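Local coordinates for DUF192 domain-containing protein (Novosphingobium aromaticivorans, PDB 3M7A), which is of unknown function, a single-chain member of the DUF192 (COG1430) family with a mostly beta fold, probably exported by a signal sequence, at residues A11-P16 / V35-L40; F53-G58 / N79-L84; D71-W76 / L110-P115; I86-L91 / G114-V119. All coordinates share one frame; numbering follows the deposited sequence. Where two conformers were deposited one is given.

Contact 1: residues A11-P16 / V35-L40; sequences APAVHP and VFRSEL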
loop_
_atom_site.group_PDB
_atom_site.type_symbol
_atom_site.label_atom_id
_atom_site.label_comp_id
_atom_site.label_asym_id
_atom_site.label_seq_id
_atom_site.Cartn_x
_atom_site.Cartn_y
_atom_site.Cartn_z
ATOM N N ALA A 11 9.675 -6.425 -14.750
ATOM C CA ALA A 11 10.487 -5.242 -14.503
ATOM C C ALA A 11 9.632 -4.052 -14.052
ATOM O O ALA A 11 8.438 -3.970 -14.374
ATOM C CB ALA A 11 11.238 -4.860 -15.765
ATOM N N PRO A 12 10.244 -3.121 -13.320
ATOM C CA PRO A 12 9.507 -1.899 -13.024
ATOM C C PRO A 12 9.003 -1.211 -14.300
ATOM O O PRO A 12 9.602 -1.333 -15.384
ATOM C CB PRO A 12 10.538 -1.038 -12.296
ATOM C CG PRO A 12 11.453 -2.049 -11.658
ATOM C CD PRO A 12 11.584 -3.124 -12.690
ATOM N N ALA A 13 7.902 -0.485 -14.164
ATOM C CA ALA A 13 7.280 0.232 -15.267
ATOM C C ALA A 13 6.956 1.638 -14.804
ATOM O O ALA A 13 7.388 2.055 -13.737
ATOM C CB ALA A 13 6.029 -0.511 -15.723
ATOM N N VAL A 14 6.234 2.385 -15.632
ATOM C CA VAL A 14 5.843 3.757 -15.315
ATOM C C VAL A 14 4.327 3.893 -15.490
ATOM O O VAL A 14 3.765 3.485 -16.501
ATOM C CB VAL A 14 6.579 4.798 -16.192
ATOM C CG1 VAL A 14 6.194 6.205 -15.806
ATOM C CG2 VAL A 14 8.101 4.594 -16.125
ATOM N N HIS A 15 3.672 4.491 -14.503
ATOM C CA HIS A 15 2.222 4.629 -14.528
ATOM C C HIS A 15 1.792 5.738 -15.491
ATOM O O HIS A 15 2.348 6.836 -15.461
ATOM C CB HIS A 15 1.727 4.949 -13.123
ATOM C CG HIS A 15 0.268 4.724 -12.943
ATOM N ND1 HIS A 15 -0.688 5.637 -13.324
ATOM C CD2 HIS A 15 -0.395 3.656 -12.450
ATOM C CE1 HIS A 15 -1.886 5.145 -13.044
ATOM N NE2 HIS A 15 -1.734 3.938 -12.524
ATOM N N PRO A 16 0.783 5.466 -16.326
ATOM C CA PRO A 16 0.449 6.441 -17.373
ATOM C C PRO A 16 -0.269 7.690 -16.891
ATOM O O PRO A 16 -0.314 8.695 -17.632
ATOM C CB PRO A 16 -0.425 5.623 -18.347
ATOM C CG PRO A 16 -1.055 4.578 -17.475
ATOM C CD PRO A 16 0.053 4.194 -16.522
ATOM N N VAL A 35 0.965 -10.348 -4.250
ATOM C CA VAL A 35 1.796 -9.492 -5.085
ATOM C C VAL A 35 0.967 -8.328 -5.629
ATOM O O VAL A 35 -0.116 -8.545 -6.159
ATOM C CB VAL A 35 2.381 -10.282 -6.310
ATOM C CG1 VAL A 35 3.303 -9.376 -7.121
ATOM C CG2 VAL A 35 3.109 -11.519 -5.842
ATOM N N PHE A 36 1.475 -7.108 -5.479
ATOM C CA PHE A 36 0.823 -5.892 -5.955
ATOM C C PHE A 36 1.789 -5.108 -6.826
ATOM O O PHE A 36 2.862 -4.756 -6.359
ATOM C CB PHE A 36 0.335 -5.047 -4.783
ATOM C CG PHE A 36 -0.569 -5.796 -3.864
ATOM C CD1 PHE A 36 -1.914 -5.922 -4.149
ATOM C CD2 PHE A 36 -0.083 -6.433 -2.729
ATOM C CE1 PHE A 36 -2.769 -6.632 -3.316
ATOM C CE2 PHE A 36 -0.915 -7.164 -1.893
ATOM C CZ PHE A 36 -2.262 -7.251 -2.174
ATOM N N ARG A 37 1.381 -4.764 -8.041
ATOM C CA ARG A 37 2.132 -3.826 -8.862
ATOM C C ARG A 37 1.791 -2.420 -8.355
ATOM O O ARG A 37 0.662 -1.964 -8.530
ATOM C CB ARG A 37 1.742 -3.951 -10.338
ATOM C CG ARG A 37 1.954 -5.280 -10.993
ATOM C CD ARG A 37 3.359 -5.596 -11.175
ATOM N NE ARG A 37 4.079 -4.626 -12.009
ATOM C CZ ARG A 37 5.371 -4.715 -12.309
ATOM N NH1 ARG A 37 6.111 -5.727 -11.819
ATOM N NH2 ARG A 37 5.946 -3.761 -13.056
ATOM N N SER A 38 2.758 -1.776 -7.720
ATOM C CA SER A 38 2.487 -0.597 -6.917
ATOM C C SER A 38 3.204 0.646 -7.414
ATOM O O SER A 38 4.403 0.647 -7.590
ATOM C CB SER A 38 2.904 -0.894 -5.473
ATOM O OG SER A 38 2.210 -2.007 -4.968
ATOM N N GLU A 39 2.450 1.717 -7.596
ATOM C CA GLU A 39 3.052 3.032 -7.810
ATOM C C GLU A 39 3.874 3.409 -6.582
ATOM O O GLU A 39 3.384 3.240 -5.454
ATOM C CB GLU A 39 1.954 4.063 -7.999
ATOM C CG GLU A 39 1.301 4.007 -9.381
ATOM C CD GLU A 39 0.053 4.861 -9.394
ATOM O OE1 GLU A 39 0.193 6.073 -9.661
ATOM O OE2 GLU A 39 -1.056 4.359 -9.048
ATOM N N LEU A 40 5.047 4.001 -6.790
ATOM C CA LEU A 40 5.956 4.339 -5.709
ATOM C C LEU A 40 5.883 5.836 -5.443
ATOM O O LEU A 40 6.295 6.653 -6.278
ATOM C CB LEU A 40 7.377 3.909 -6.096
ATOM C CG LEU A 40 8.442 3.875 -5.004
ATOM C CD1 LEU A 40 9.739 3.287 -5.580
ATOM C CD2 LEU A 40 8.686 5.259 -4.417
#
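His15 stacked on Glu39 and Arg37 bonded to Ala11 make this a polar surface contact, where the N-terminal arm lies against strand 32-41. The imidazole and the carboxylate are stacked nearly parallel, their planes 13° apart. Glu39 CD sits 3.3 Å from His15 CD2, over one face of the ring and offset toward its rim. Pro16 CD lies over the opposite face, near its rim. With CG anti to the backbone N (chi1 -163°), the His15 ring starts out toward Glu39. No hydrogen bond joins the two side chains. His15 ND1 instead bonds to the backbone N of Val17. Glu39 OE1 accepts a hydrogen bond from Ser18 OG and forms a salt bridge with Arg54. An alanine in place of His15 would probably leave the Glu39 carboxylate without its flat cover and Val17 N without its ring partner.

Strand 13-14 is an edge strand of the mixed sheet. It pairs with strand 21-29, which in turn pairs antiparallel with 32-41. The two segments are therefore not direct neighbours in the sheet, and long side chains bridge them.

Arg37 does so at the other end. Its chain bends at chi2 and chi3, and its NH2 donates to Ala11 O at 2.8 Å with an N-H...O angle of 158°. The oxygen lies near the guanidinium plane, while NH2 stands above the carbonyl plane of Ala11. Ala13 CB is 4.2 Å from the same NH2. Arg37 NH1 bonds to the backbone oxygens of Ala7 and Ala10, and with Ala11 O this gives the guanidinium three carbonyl partners.

Contact 2: residues F53-G58 / N79-L84; sequences FRTELG and NTVIPL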
loop_
_atom_site.group_PDB
_atom_site.type_symbol
_atom_site.label_atom_id
_atom_site.label_comp_id
_atom_site.label_asym_id
_atom_site.label_seq_id
_atom_site.Cartn_x
_atom_site.Cartn_y
_atom_site.Cartn_z
ATOM N N PHE A 53 -8.295 11.305 -6.215
ATOM C CA PHE A 53 -8.941 11.482 -7.522
ATOM C C PHE A 53 -9.066 10.236 -8.380
ATOM O O PHE A 53 -9.786 10.270 -9.382
ATOM C CB PHE A 53 -8.304 12.607 -8.360
ATOM C CG PHE A 53 -8.102 13.873 -7.598
ATOM C CD1 PHE A 53 -9.185 14.569 -7.115
ATOM C CD2 PHE A 53 -6.829 14.337 -7.315
ATOM C CE1 PHE A 53 -9.010 15.738 -6.374
ATOM C CE2 PHE A 53 -6.635 15.500 -6.578
ATOM C CZ PHE A 53 -7.730 16.188 -6.099
ATOM N N ARG A 54 -8.401 9.141 -8.006
ATOM C CA ARG A 54 -8.457 7.914 -8.794
ATOM C C ARG A 54 -9.820 7.286 -8.700
ATOM O O ARG A 54 -10.355 7.155 -7.610
ATOM C CB ARG A 54 -7.469 6.888 -8.276
ATOM C CG ARG A 54 -6.067 7.294 -8.413
ATOM C CD ARG A 54 -5.625 7.441 -9.854
ATOM N NE ARG A 54 -4.238 7.878 -9.862
ATOM C CZ ARG A 54 -3.201 7.061 -9.722
ATOM N NH1 ARG A 54 -3.384 5.755 -9.633
ATOM N NH2 ARG A 54 -1.984 7.562 -9.695
ATOM N N THR A 55 -10.404 6.870 -9.823
ATOM C CA THR A 55 -11.730 6.236 -9.792
ATOM C C THR A 55 -11.680 4.717 -9.924
ATOM O O THR A 55 -12.702 4.064 -9.806
ATOM C CB THR A 55 -12.654 6.820 -10.850
ATOM O OG1 THR A 55 -12.025 6.683 -12.120
ATOM C CG2 THR A 55 -12.907 8.320 -10.531
ATOM N N GLU A 56 -10.485 4.170 -10.125
ATOM C CA GLU A 56 -10.331 2.723 -10.212
ATOM C C GLU A 56 -8.930 2.279 -9.824
ATOM O O GLU A 56 -7.984 3.037 -9.854
ATOM C CB GLU A 56 -10.678 2.216 -11.613
ATOM C CG GLU A 56 -9.665 2.609 -12.676
ATOM C CD GLU A 56 -9.976 2.015 -14.043
ATOM O OE1 GLU A 56 -10.282 0.800 -14.124
ATOM O OE2 GLU A 56 -9.903 2.769 -15.035
ATOM N N LEU A 57 -8.846 1.031 -9.399
ATOM C CA LEU A 57 -7.633 0.381 -8.915
ATOM C C LEU A 57 -7.906 -1.119 -8.979
ATOM O O LEU A 57 -8.931 -1.592 -8.476
ATOM C CB LEU A 57 -7.325 0.758 -7.472
ATOM C CG LEU A 57 -5.989 0.243 -6.899
ATOM C CD1 LEU A 57 -4.785 0.884 -7.560
ATOM C CD2 LEU A 57 -5.982 0.440 -5.374
ATOM N N GLY A 58 -6.999 -1.860 -9.588
ATOM C CA GLY A 58 -7.141 -3.309 -9.658
ATOM C C GLY A 58 -6.706 -3.990 -8.375
ATOM O O GLY A 58 -5.892 -3.465 -7.652
ATOM N N ASN A 79 -10.484 13.777 -0.896
ATOM C CA ASN A 79 -10.377 13.605 -2.348
ATOM C C ASN A 79 -10.167 12.184 -2.848
ATOM O O ASN A 79 -9.911 12.005 -4.021
ATOM C CB ASN A 79 -9.277 14.507 -2.950
ATOM C CG ASN A 79 -9.569 15.979 -2.784
ATOM O OD1 ASN A 79 -10.731 16.405 -2.898
ATOM N ND2 ASN A 79 -8.531 16.767 -2.563
ATOM N N THR A 80 -10.317 11.198 -1.975
ATOM C CA THR A 80 -10.159 9.804 -2.353
ATOM C C THR A 80 -11.537 9.211 -2.553
ATOM O O THR A 80 -12.371 9.190 -1.642
ATOM C CB THR A 80 -9.286 9.042 -1.346
ATOM O OG1 THR A 80 -8.043 9.754 -1.200
ATOM C CG2 THR A 80 -9.032 7.605 -1.782
ATOM N N VAL A 81 -11.731 8.729 -3.773
ATOM C CA VAL A 81 -13.025 8.304 -4.302
ATOM C C VAL A 81 -13.332 6.822 -4.064
ATOM O O VAL A 81 -14.504 6.415 -3.993
ATOM C CB VAL A 81 -13.038 8.566 -5.840
ATOM C CG1 VAL A 81 -14.341 8.135 -6.490
ATOM C CG2 VAL A 81 -12.698 10.034 -6.122
ATOM N N ILE A 82 -12.272 6.021 -3.981
ATOM C CA ILE A 82 -12.407 4.588 -3.831
ATOM C C ILE A 82 -12.003 4.177 -2.421
ATOM O O ILE A 82 -11.105 4.786 -1.825
ATOM C CB ILE A 82 -11.579 3.819 -4.889
ATOM C CG1 ILE A 82 -10.078 4.108 -4.784
ATOM C CG2 ILE A 82 -12.088 4.142 -6.295
ATOM C CD1 ILE A 82 -9.198 3.203 -5.654
ATOM N N PRO A 83 -12.688 3.172 -1.845
ATOM C CA PRO A 83 -12.314 2.716 -0.516
ATOM C C PRO A 83 -10.965 1.986 -0.575
ATOM O O PRO A 83 -10.640 1.358 -1.595
ATOM C CB PRO A 83 -13.466 1.788 -0.108
ATOM C CG PRO A 83 -14.015 1.305 -1.363
ATOM C CD PRO A 83 -13.850 2.429 -2.365
ATOM N N LEU A 84 -10.205 2.084 0.496
ATOM C CA LEU A 84 -8.852 1.518 0.534
ATOM C C LEU A 84 -8.601 0.835 1.859
ATOM O O LEU A 84 -9.144 1.221 2.894
ATOM C CB LEU A 84 -7.808 2.628 0.381
ATOM C CG LEU A 84 -7.798 3.348 -0.953
ATOM C CD1 LEU A 84 -6.858 4.586 -0.891
ATOM C CD2 LEU A 84 -7.420 2.422 -2.097
HETATM O O HOH W 1 -9.455 7.864 -5.163
#
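Phe53 and Asn79 lie side by side and point the same way. Two ring atoms do the touching: Phe53 CE1 is 3.6 Å from Asn79 CG, and Phe53 CZ is 3.7 Å from Asn79 ND2. Ring and amide planes are 27° apart. The backbones of the same two residues also join, with Phe53 N donating to Asn79 O at 2.8 Å and an N-H...O angle of 159°. An alanine in place of Asn79 would probably leave the Phe53 ring without its amide neighbour and more able to turn, while the backbone bond could remain.

Next along the chain a water bridges the two loops. It donates to Arg54 O and accepts from Val81 N at 2.8 Å. Val81 CB also packs 3.5 Å from Arg54 O. Ile82 packs with two branches. Its CG1 lies between the backbone N and the carbonyl carbon (chi1 61°), which leaves CG2 anti to the carbonyl carbon, against the backbone at Thr55 O, 3.6 Å away. Ile82 CD1 makes the apolar contact, meeting Leu57 CB at 3.6 Å. Leu57 CD2 touches Leu84 CD2 at 4.1 Å, the two side chains crossing at about a right angle.

Further out, the end of Arg54 leads away toward Glu39 of contact 1. Leu57 O is held by Asn123 ND2, and Pro83 is hydrogen-bonded through the backbone to Gly124. This is loop-to-loop packing at the protein surface. Segment 53-58 links helix 44-49 to strand 61-66, and segment 79-84 leads from strand 72-75 into strand 84-89.

Contact 3: residues D71-W76 / L110-P115; sequences DMATFW and LPAAGP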
loop_
_atom_site.group_PDB
_atom_site.type_symbol
_atom_site.label_atom_id
_atom_site.label_comp_id
_atom_site.label_asym_id
_atom_site.label_seq_id
_atom_site.Cartn_x
_atom_site.Cartn_y
_atom_site.Cartn_z
ATOM N N ASP A 71 9.170 8.390 9.865
ATOM C CA ASP A 71 8.333 9.036 10.842
ATOM C C ASP A 71 6.985 8.332 10.894
ATOM O O ASP A 71 6.499 7.797 9.885
ATOM C CB ASP A 71 8.126 10.488 10.406
ATOM C CG ASP A 71 9.390 11.356 10.569
ATOM O OD1 ASP A 71 10.361 10.956 11.252
ATOM O OD2 ASP A 71 9.378 12.466 10.002
HETATM N N MSE A 72 6.355 8.350 12.050
HETATM C CA MSE A 72 5.013 7.812 12.202
HETATM C C MSE A 72 4.072 8.523 11.214
HETATM O O MSE A 72 4.027 9.754 11.171
HETATM C CB MSE A 72 4.561 8.060 13.635
HETATM C CG MSE A 72 3.190 7.556 13.985
HETATM SE SE MSE A 72 2.737 8.149 15.775
HETATM C CE MSE A 72 0.794 8.108 15.583
ATOM N N ALA A 73 3.326 7.759 10.419
ATOM C CA ALA A 73 2.439 8.299 9.384
ATOM C C ALA A 73 1.004 8.389 9.877
ATOM O O ALA A 73 0.537 7.547 10.668
ATOM C CB ALA A 73 2.469 7.415 8.162
ATOM N N THR A 74 0.289 9.397 9.395
ATOM C CA THR A 74 -1.161 9.493 9.614
ATOM C C THR A 74 -1.788 9.840 8.265
ATOM O O THR A 74 -1.327 10.754 7.598
ATOM C CB THR A 74 -1.528 10.559 10.676
ATOM O OG1 THR A 74 -0.923 10.185 11.915
ATOM C CG2 THR A 74 -3.036 10.649 10.892
ATOM N N PHE A 75 -2.805 9.071 7.865
ATOM C CA PHE A 75 -3.430 9.201 6.551
ATOM C C PHE A 75 -4.852 9.746 6.686
ATOM O O PHE A 75 -5.423 9.797 7.780
ATOM C CB PHE A 75 -3.411 7.841 5.838
ATOM C CG PHE A 75 -2.106 7.543 5.168
ATOM C CD1 PHE A 75 -0.974 7.306 5.892
ATOM C CD2 PHE A 75 -2.005 7.554 3.803
ATOM C CE1 PHE A 75 0.226 7.069 5.273
ATOM C CE2 PHE A 75 -0.825 7.309 3.191
ATOM C CZ PHE A 75 0.307 7.078 3.917
ATOM N N TRP A 76 -5.429 10.161 5.570
ATOM C CA TRP A 76 -6.849 10.475 5.487
ATOM C C TRP A 76 -7.344 10.241 4.064
ATOM O O TRP A 76 -6.567 9.890 3.204
ATOM C CB TRP A 76 -7.158 11.908 5.942
ATOM C CG TRP A 76 -6.637 13.025 5.081
ATOM C CD1 TRP A 76 -5.719 12.949 4.086
ATOM C CD2 TRP A 76 -7.010 14.404 5.190
ATOM N NE1 TRP A 76 -5.485 14.205 3.567
ATOM C CE2 TRP A 76 -6.279 15.107 4.223
ATOM C CE3 TRP A 76 -7.914 15.101 5.992
ATOM C CZ2 TRP A 76 -6.383 16.496 4.069
ATOM C CZ3 TRP A 76 -8.033 16.466 5.826
ATOM C CH2 TRP A 76 -7.280 17.145 4.864
ATOM N N LEU A 110 -6.089 8.498 10.186
ATOM C CA LEU A 110 -5.843 7.055 10.215
ATOM C C LEU A 110 -4.375 6.882 10.555
ATOM O O LEU A 110 -3.517 6.952 9.684
ATOM C CB LEU A 110 -6.155 6.449 8.847
ATOM C CG LEU A 110 -7.573 6.726 8.345
ATOM C CD1 LEU A 110 -7.659 6.270 6.900
ATOM C CD2 LEU A 110 -8.626 6.053 9.263
ATOM N N PRO A 111 -4.069 6.677 11.843
ATOM C CA PRO A 111 -2.666 6.660 12.266
ATOM C C PRO A 111 -2.006 5.301 12.168
ATOM O O PRO A 111 -2.628 4.269 12.434
ATOM C CB PRO A 111 -2.747 7.063 13.736
ATOM C CG PRO A 111 -4.096 6.583 14.152
ATOM C CD PRO A 111 -4.981 6.775 12.986
ATOM N N ALA A 112 -0.730 5.311 11.849
ATOM C CA ALA A 112 0.124 4.146 12.007
ATOM C C ALA A 112 0.312 3.858 13.489
ATOM O O ALA A 112 0.215 4.753 14.331
ATOM C CB ALA A 112 1.512 4.397 11.346
ATOM N N ALA A 113 0.698 2.613 13.788
ATOM C CA ALA A 113 0.978 2.219 15.158
ATOM C C ALA A 113 2.246 2.846 15.701
ATOM O O ALA A 113 2.446 2.839 16.899
ATOM C CB ALA A 113 1.116 0.704 15.219
ATOM N N GLY A 114 3.112 3.364 14.838
ATOM C CA GLY A 114 4.408 3.890 15.242
ATOM C C GLY A 114 5.223 4.304 14.040
ATOM O O GLY A 114 4.681 4.391 12.930
ATOM N N PRO A 115 6.545 4.504 14.221
ATOM C CA PRO A 115 7.439 4.822 13.107
ATOM C C PRO A 115 7.155 3.927 11.908
ATOM O O PRO A 115 7.094 2.712 12.026
ATOM C CB PRO A 115 8.828 4.619 13.712
ATOM C CG PRO A 115 8.639 4.975 15.164
ATOM C CD PRO A 115 7.250 4.481 15.522
#
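Phe75 and Leu110 exchange a pair of backbone hydrogen bonds in a two-stranded antiparallel sheet, formed by strands 72-75 and 110-112. Phe75 N donates to Leu110 O at 2.9 Å, and Leu110 N donates to Phe75 O at 2.8 Å. The return bond is the more bent, with an N-H...O angle of 144°. A third bond, almost straight, runs from Ala112 N to Ala73 O at 2.8 Å. Thr74 and Pro111 form the non-hydrogen-bonded pair between them. Here Thr74 CA makes a CA-H...O contact with Leu110 O.

Phe75 and Leu110 share one face of the sheet. Their CB atoms are 4.3 Å apart, and both side chains touch Ile86. The Phe75 ring also meets Phe65 edge-to-face. Thr74 and Pro111 share the other face, with Thr74 OG1 4.0 Å from Pro111 CB. After Ala112 the chain turns a corner at Ala113 and Gly114. Asn97 holds this end by bonding to Pro111 O and Ala113 N. The selenomethionine at Met72 is extended and lies alongside Pro111, and in the conformer given its CE is 3.6 Å from Ala112 O.

Contact 4: residues I86-L91 / G114-V119; sequences IIFVGL and GPTLAV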
loop_
_atom_site.group_PDB
_atom_site.type_symbol
_atom_site.label_atom_id
_atom_site.label_comp_id
_atom_site.label_asym_id
_atom_site.label_seq_id
_atom_site.Cartn_x
_atom_site.Cartn_y
_atom_site.Cartn_z
ATOM N N ILE A 86 -5.318 0.457 4.206
ATOM C CA ILE A 86 -4.043 1.142 4.394
ATOM C C ILE A 86 -3.188 0.300 5.348
ATOM O O ILE A 86 -3.488 0.173 6.528
ATOM C CB ILE A 86 -4.225 2.582 4.896
ATOM C CG1 ILE A 86 -5.236 3.346 4.007
ATOM C CG2 ILE A 86 -2.889 3.334 4.906
ATOM C CD1 ILE A 86 -5.403 4.840 4.360
ATOM N N ILE A 87 -2.124 -0.281 4.791
ATOM C CA ILE A 87 -1.294 -1.241 5.493
ATOM C C ILE A 87 0.005 -0.559 5.889
ATOM O O ILE A 87 0.793 -0.155 5.039
ATOM C CB ILE A 87 -1.014 -2.445 4.553
ATOM C CG1 ILE A 87 -2.317 -3.115 4.075
ATOM C CG2 ILE A 87 -0.048 -3.431 5.217
ATOM C CD1 ILE A 87 -2.162 -4.050 2.880
ATOM N N PHE A 88 0.208 -0.383 7.188
ATOM C CA PHE A 88 1.359 0.365 7.702
ATOM C C PHE A 88 2.483 -0.624 8.056
ATOM O O PHE A 88 2.248 -1.615 8.771
ATOM C CB PHE A 88 0.970 1.126 8.957
ATOM C CG PHE A 88 -0.104 2.154 8.754
ATOM C CD1 PHE A 88 0.198 3.438 8.330
ATOM C CD2 PHE A 88 -1.428 1.865 9.011
ATOM C CE1 PHE A 88 -0.782 4.395 8.195
ATOM C CE2 PHE A 88 -2.427 2.830 8.842
ATOM C CZ PHE A 88 -2.097 4.091 8.450
ATOM N N VAL A 89 3.677 -0.334 7.554
ATOM C CA VAL A 89 4.812 -1.239 7.644
ATOM C C VAL A 89 5.908 -0.598 8.524
ATOM O O VAL A 89 6.305 0.557 8.307
ATOM C CB VAL A 89 5.353 -1.554 6.239
ATOM C CG1 VAL A 89 6.573 -2.482 6.340
ATOM C CG2 VAL A 89 4.268 -2.126 5.339
ATOM N N GLY A 90 6.363 -1.357 9.520
ATOM C CA GLY A 90 7.418 -0.925 10.413
ATOM C C GLY A 90 8.829 -1.142 9.907
ATOM O O GLY A 90 9.054 -1.531 8.756
ATOM N N LEU A 91 9.780 -0.859 10.792
ATOM C CA LEU A 91 11.174 -0.751 10.404
ATOM C C LEU A 91 11.825 -2.092 10.089
ATOM O O LEU A 91 12.876 -2.119 9.471
ATOM C CB LEU A 91 11.966 0.020 11.471
ATOM C CG LEU A 91 11.926 1.552 11.339
ATOM C CD1 LEU A 91 10.508 2.121 11.544
ATOM C CD2 LEU A 91 12.924 2.212 12.298
ATOM N N GLY A 114 3.112 3.364 14.838
ATOM C CA GLY A 114 4.408 3.890 15.242
ATOM C C GLY A 114 5.223 4.304 14.040
ATOM O O GLY A 114 4.681 4.391 12.930
ATOM N N PRO A 115 6.545 4.504 14.221
ATOM C CA PRO A 115 7.439 4.822 13.107
ATOM C C PRO A 115 7.155 3.927 11.908
ATOM O O PRO A 115 7.094 2.712 12.026
ATOM C CB PRO A 115 8.828 4.619 13.712
ATOM C CG PRO A 115 8.639 4.975 15.164
ATOM C CD PRO A 115 7.250 4.481 15.522
ATOM N N THR A 116 6.948 4.584 10.781
ATOM C CA THR A 116 6.414 3.936 9.591
ATOM C C THR A 116 7.454 3.994 8.464
ATOM O O THR A 116 7.757 5.080 7.943
ATOM C CB THR A 116 5.151 4.651 9.130
ATOM O OG1 THR A 116 4.243 4.771 10.228
ATOM C CG2 THR A 116 4.469 3.907 7.992
ATOM N N LEU A 117 8.025 2.837 8.120
ATOM C CA LEU A 117 8.973 2.711 7.017
ATOM C C LEU A 117 8.270 2.773 5.661
ATOM O O LEU A 117 8.816 3.313 4.700
ATOM C CB LEU A 117 9.750 1.398 7.190
ATOM C CG LEU A 117 10.759 1.108 6.082
ATOM C CD1 LEU A 117 11.884 2.156 6.049
ATOM C CD2 LEU A 117 11.350 -0.286 6.288
ATOM N N ALA A 118 7.095 2.160 5.564
ATOM C CA ALA A 118 6.355 2.118 4.304
ATOM C C ALA A 118 4.870 2.003 4.590
ATOM O O ALA A 118 4.465 1.584 5.663
ATOM C CB ALA A 118 6.837 0.939 3.435
ATOM N N VAL A 119 4.063 2.346 3.602
ATOM C CA VAL A 119 2.640 2.135 3.616
ATOM C C VAL A 119 2.244 1.548 2.273
ATOM O O VAL A 119 2.714 1.999 1.245
ATOM C CB VAL A 119 1.868 3.453 3.849
ATOM C CG1 VAL A 119 0.364 3.201 3.918
ATOM C CG2 VAL A 119 2.357 4.137 5.153
#
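Val119 packs against two side chains of strand 84-89. Its CG1 meets Ile86 CG2 at 3.4 Å, tighter than usual van der Waals contact. Its CG2 lies 3.9 Å from Phe88 CD1. With CG1 anti to the backbone N (chi1 -178°), the two methyls reach different neighbours. Phe88 and Val119 form a non-hydrogen-bonded antiparallel pair and point to the same face of the sheet. Thr116 CG2 approaches the edge of the Phe88 ring.

Val89 and Ala118 are the next pair and face the other way, their CB atoms 4.0 Å apart. Val89 N donates to Ala118 O at 2.8 Å. Leu117 and Ala118 both face Val89, which makes a classic beta bulge. Val89 O accepts from Leu117 N at 2.9 Å and from Ala118 N at 3.3 Å. Beyond the bulge, Leu117 CB packs on Gly90 O, and in the conformer given Leu91 CD1 reaches Pro115 CB at 3.7 Å. Thr116 OG1 donates to Gly114 O and probably accepts from Ala73 N, tying the corner to strand 72-75.

The join is thus mainly apolar between side chains, while the buried polar atoms Val89 N and Val89 O are satisfied by backbone partners of the bulged strand.

Contact 4 is buried and contact 3 partly so, while contacts 1 and 2 lie at the surface. Contacts 3 and 4 share Gly114 and Pro115, with centres about 7 Å apart. At that corner the chain passes from the two-stranded sheet to the large mixed one, and Ala112 CB packs on Phe88 CD1. Both rest on backbone pairing and apolar side chains. Contacts 1 and 4 reach the same mixed sheet on opposite sides of the chain's centre. Contact 1 relies on charged and polar side chains, and contact 2 joins loops through backbone, water and apolar contacts. In the Arg54 conformer given, its salt bridge with Glu39 links these two.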